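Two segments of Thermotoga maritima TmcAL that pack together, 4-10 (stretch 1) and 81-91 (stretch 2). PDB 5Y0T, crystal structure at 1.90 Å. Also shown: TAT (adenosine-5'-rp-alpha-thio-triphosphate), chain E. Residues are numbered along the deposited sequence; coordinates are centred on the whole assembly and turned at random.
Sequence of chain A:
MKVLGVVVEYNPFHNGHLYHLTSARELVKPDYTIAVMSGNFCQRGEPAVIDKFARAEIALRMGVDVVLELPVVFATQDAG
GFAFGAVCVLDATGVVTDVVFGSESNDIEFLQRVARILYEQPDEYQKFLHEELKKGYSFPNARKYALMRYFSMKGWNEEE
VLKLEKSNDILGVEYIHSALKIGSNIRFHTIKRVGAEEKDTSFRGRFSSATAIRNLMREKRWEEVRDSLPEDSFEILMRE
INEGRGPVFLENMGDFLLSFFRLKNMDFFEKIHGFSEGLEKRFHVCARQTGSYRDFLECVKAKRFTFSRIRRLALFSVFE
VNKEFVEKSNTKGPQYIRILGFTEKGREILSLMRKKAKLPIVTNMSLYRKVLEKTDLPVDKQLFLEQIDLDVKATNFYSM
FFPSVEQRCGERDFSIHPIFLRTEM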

# COMPACT_ATOMS: atom_id res chain seq x y z
N LEU A 4 -23.72 30.82 13.47
CA LEU A 4 -22.27 30.80 13.57
C LEU A 4 -21.68 29.56 12.92
O LEU A 4 -22.09 28.45 13.28
CB LEU A 4 -21.85 30.85 15.03
CG LEU A 4 -20.36 30.65 15.32
CD1 LEU A 4 -19.56 31.81 14.69
CD2 LEU A 4 -20.14 30.56 16.83
N GLY A 5 -20.78 29.73 11.95
CA GLY A 5 -19.96 28.62 11.48
C GLY A 5 -18.55 28.69 12.08
O GLY A 5 -17.99 29.80 12.22
N VAL A 6 -17.95 27.54 12.33
CA VAL A 6 -16.55 27.48 12.77
C VAL A 6 -15.85 26.34 12.02
O VAL A 6 -16.46 25.30 11.72
CB VAL A 6 -16.40 27.31 14.31
CG1 VAL A 6 -17.00 28.53 15.06
CG2 VAL A 6 -17.04 26.01 14.82
N VAL A 7 -14.59 26.58 11.69
CA VAL A 7 -13.74 25.62 10.98
C VAL A 7 -12.79 25.02 11.99
O VAL A 7 -12.06 25.76 12.64
CB VAL A 7 -12.94 26.30 9.85
CG1 VAL A 7 -12.04 25.26 9.13
CG2 VAL A 7 -13.89 27.00 8.87
N VAL A 8 -12.81 23.70 12.16
CA VAL A 8 -12.12 23.10 13.30
C VAL A 8 -11.52 21.75 12.97
O VAL A 8 -11.88 21.11 11.99
CB VAL A 8 -13.08 22.91 14.52
CG1 VAL A 8 -13.69 24.25 14.95
CG2 VAL A 8 -14.18 21.91 14.17
N GLU A 9 -10.60 21.31 13.82
CA GLU A 9 -9.97 20.00 13.71
C GLU A 9 -10.17 19.27 15.04
O GLU A 9 -10.47 18.08 15.05
CB GLU A 9 -8.51 20.12 13.31
CG GLU A 9 -8.40 20.65 11.89
CD GLU A 9 -7.11 20.23 11.20
OE1 GLU A 9 -6.04 20.57 11.73
OE2 GLU A 9 -7.19 19.53 10.17
N TYR A 10 -9.90 19.97 16.15
CA TYR A 10 -10.16 19.43 17.49
C TYR A 10 -9.37 18.14 17.70
O TYR A 10 -9.95 17.09 17.96
CB TYR A 10 -11.67 19.16 17.69
CG TYR A 10 -12.56 20.41 17.79
CD1 TYR A 10 -12.03 21.65 18.15
CD2 TYR A 10 -13.92 20.33 17.54
CE1 TYR A 10 -12.84 22.79 18.26
CE2 TYR A 10 -14.74 21.46 17.65
CZ TYR A 10 -14.21 22.68 18.01
OH TYR A 10 -15.03 23.79 18.12
N GLY A 81 -6.21 25.29 0.09
CA GLY A 81 -7.21 24.29 -0.23
C GLY A 81 -8.11 23.96 0.94
O GLY A 81 -9.32 23.76 0.78
N PHE A 82 -7.52 23.89 2.13
CA PHE A 82 -8.25 23.62 3.37
C PHE A 82 -9.33 24.68 3.57
O PHE A 82 -10.52 24.37 3.80
CB PHE A 82 -7.26 23.58 4.54
CG PHE A 82 -7.89 23.43 5.90
CD1 PHE A 82 -8.30 24.54 6.62
CD2 PHE A 82 -8.01 22.18 6.49
CE1 PHE A 82 -8.85 24.41 7.90
CE2 PHE A 82 -8.57 22.04 7.77
CZ PHE A 82 -8.99 23.16 8.47
N ALA A 83 -8.92 25.93 3.46
CA ALA A 83 -9.83 27.05 3.66
C ALA A 83 -10.93 27.03 2.62
O ALA A 83 -12.09 27.30 2.92
CB ALA A 83 -9.07 28.38 3.61
N PHE A 84 -10.56 26.72 1.39
CA PHE A 84 -11.53 26.79 0.30
C PHE A 84 -12.63 25.76 0.51
O PHE A 84 -13.81 26.06 0.34
CB PHE A 84 -10.86 26.56 -1.05
CG PHE A 84 -11.83 26.52 -2.20
CD1 PHE A 84 -12.42 27.69 -2.66
CD2 PHE A 84 -12.13 25.31 -2.83
CE1 PHE A 84 -13.32 27.66 -3.73
CE2 PHE A 84 -13.01 25.27 -3.90
CZ PHE A 84 -13.60 26.45 -4.36
N GLY A 85 -12.23 24.54 0.86
CA GLY A 85 -13.19 23.49 1.15
C GLY A 85 -14.08 23.85 2.33
O GLY A 85 -15.29 23.68 2.28
N ALA A 86 -13.48 24.37 3.39
CA ALA A 86 -14.23 24.67 4.59
C ALA A 86 -15.28 25.76 4.39
O ALA A 86 -16.41 25.64 4.85
CB ALA A 86 -13.26 25.07 5.71
N VAL A 87 -14.90 26.84 3.71
CA VAL A 87 -15.84 27.93 3.43
C VAL A 87 -16.93 27.44 2.45
O VAL A 87 -18.10 27.79 2.57
CB VAL A 87 -15.10 29.18 2.89
CG1 VAL A 87 -16.06 30.25 2.39
CG2 VAL A 87 -14.19 29.76 3.98
N CYS A 88 -16.56 26.60 1.48
CA CYS A 88 -17.59 26.09 0.56
C CYS A 88 -18.66 25.28 1.31
O CYS A 88 -19.85 25.42 1.02
CB CYS A 88 -16.97 25.21 -0.53
SG CYS A 88 -16.16 26.09 -1.87
N VAL A 89 -18.24 24.45 2.26
CA VAL A 89 -19.19 23.65 3.03
C VAL A 89 -20.08 24.56 3.88
O VAL A 89 -21.30 24.41 3.88
CB VAL A 89 -18.49 22.64 3.98
CG1 VAL A 89 -19.51 21.98 4.89
CG2 VAL A 89 -17.71 21.55 3.19
N LEU A 90 -19.47 25.47 4.62
CA LEU A 90 -20.27 26.40 5.43
C LEU A 90 -21.24 27.21 4.57
O LEU A 90 -22.43 27.29 4.88
CB LEU A 90 -19.36 27.33 6.22
CG LEU A 90 -18.59 26.57 7.30
CD1 LEU A 90 -17.68 27.51 8.10
CD2 LEU A 90 -19.55 25.84 8.24
N ASP A 91 -20.74 27.80 3.50
CA ASP A 91 -21.60 28.56 2.61
C ASP A 91 -22.72 27.69 2.01
O ASP A 91 -23.83 28.16 1.80
CB ASP A 91 -20.77 29.20 1.49
CG ASP A 91 -21.63 30.01 0.54
OD1 ASP A 91 -21.98 31.15 0.90
OD2 ASP A 91 -21.94 29.50 -0.55
N1 TAT E . -7.10 30.62 21.94
C2 TAT E . -8.07 31.05 21.12
N3 TAT E . -8.52 30.35 20.06
C4 TAT E . -7.99 29.14 19.77
C5 TAT E . -6.94 28.59 20.63
C6 TAT E . -6.49 29.43 21.76
N6 TAT E . -5.52 29.01 22.61
N7 TAT E . -6.61 27.38 20.12
C8 TAT E . -7.39 27.17 19.03
N9 TAT E . -8.21 28.22 18.83
PA TAT E . -8.38 23.96 15.40
PB TAT E . -5.61 24.80 15.93
PG TAT E . -3.54 24.27 17.87
C1' TAT E . -9.20 28.35 17.73
O1A TAT E . -3.67 24.05 19.37
O1B TAT E . -4.66 24.33 14.88
S1G TAT E . -8.41 24.46 13.52
C2' TAT E . -8.49 28.25 16.38
O2' TAT E . -7.85 29.47 16.03
O2A TAT E . -9.11 22.70 15.81
O2B TAT E . -6.00 26.25 15.97
O2G TAT E . -2.94 23.07 17.16
C3' TAT E . -9.64 27.88 15.47
O3' TAT E . -10.36 29.05 15.04
O3A TAT E . -6.88 23.80 15.98
O3B TAT E . -5.08 24.35 17.40
O3G TAT E . -2.93 25.59 17.44
C4' TAT E . -10.54 27.04 16.37
O4' TAT E . -10.14 27.28 17.72
C5' TAT E . -10.39 25.54 16.09
O5' TAT E . -9.01 25.19 16.23

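Strand 4-8 runs nearly antiparallel to helix 81-91, at 152°, and their axes come within 9.2 Å. No hydrogen bond crosses between them. The contact is mainly apolar packing around Val7.

Val7 points its CA-to-CB bond toward the helix. Its chi1 is t, at 179°, and this sends both methyls to helix side chains. Val7 CG1 lies 3.5 Å from Phe82 CE1 and 3.6 Å from Ala86 CB. Val7 CG2 lies 3.9 Å from Leu90 CD1. These helix residues are four apart, so they fall along one side of the helix, and all three point toward the strand.

Ala86 sits where the backbones are close: Ala86 CA is 6.5 Å from Val7 CA. Its methyl is its whole side chain, and it points toward the strand. Phe82 is t, with chi2 at -88°. Its ring meets Val7 at CE1 and Glu9 at CE2, and both approach it obliquely. Leu90 is m at chi1 and t at chi2. This form carries Leu90 CD1 to the strand, 4.2 Å from Gly5 CA. Gly5 has no side chain, and a CB at its ideal position would be only 3.1 Å from Leu90 CD1, which is tight.

Val6 and Val8 point away from the helix. Both are m, at -63° and -58°. Val8 CG1 instead lies 3.7 Å from TAT C5'.

Glu9 starts sideways, but its end comes nearer the helix. With chi1 m, chi2 t and chi3 at -59°, Glu9 OE2 comes 3.7 Å from Phe82 CE2. That oxygen is hydrogen-bonded elsewhere in the structure. The backbone here serves the ligand: Glu9 N and Tyr10 N donate hydrogen bonds to TAT O2A, at 2.8 Å and 2.9 Å respectively. The loop just after the strand thus binds the alpha-phosphate oxygen, next to the helix packing.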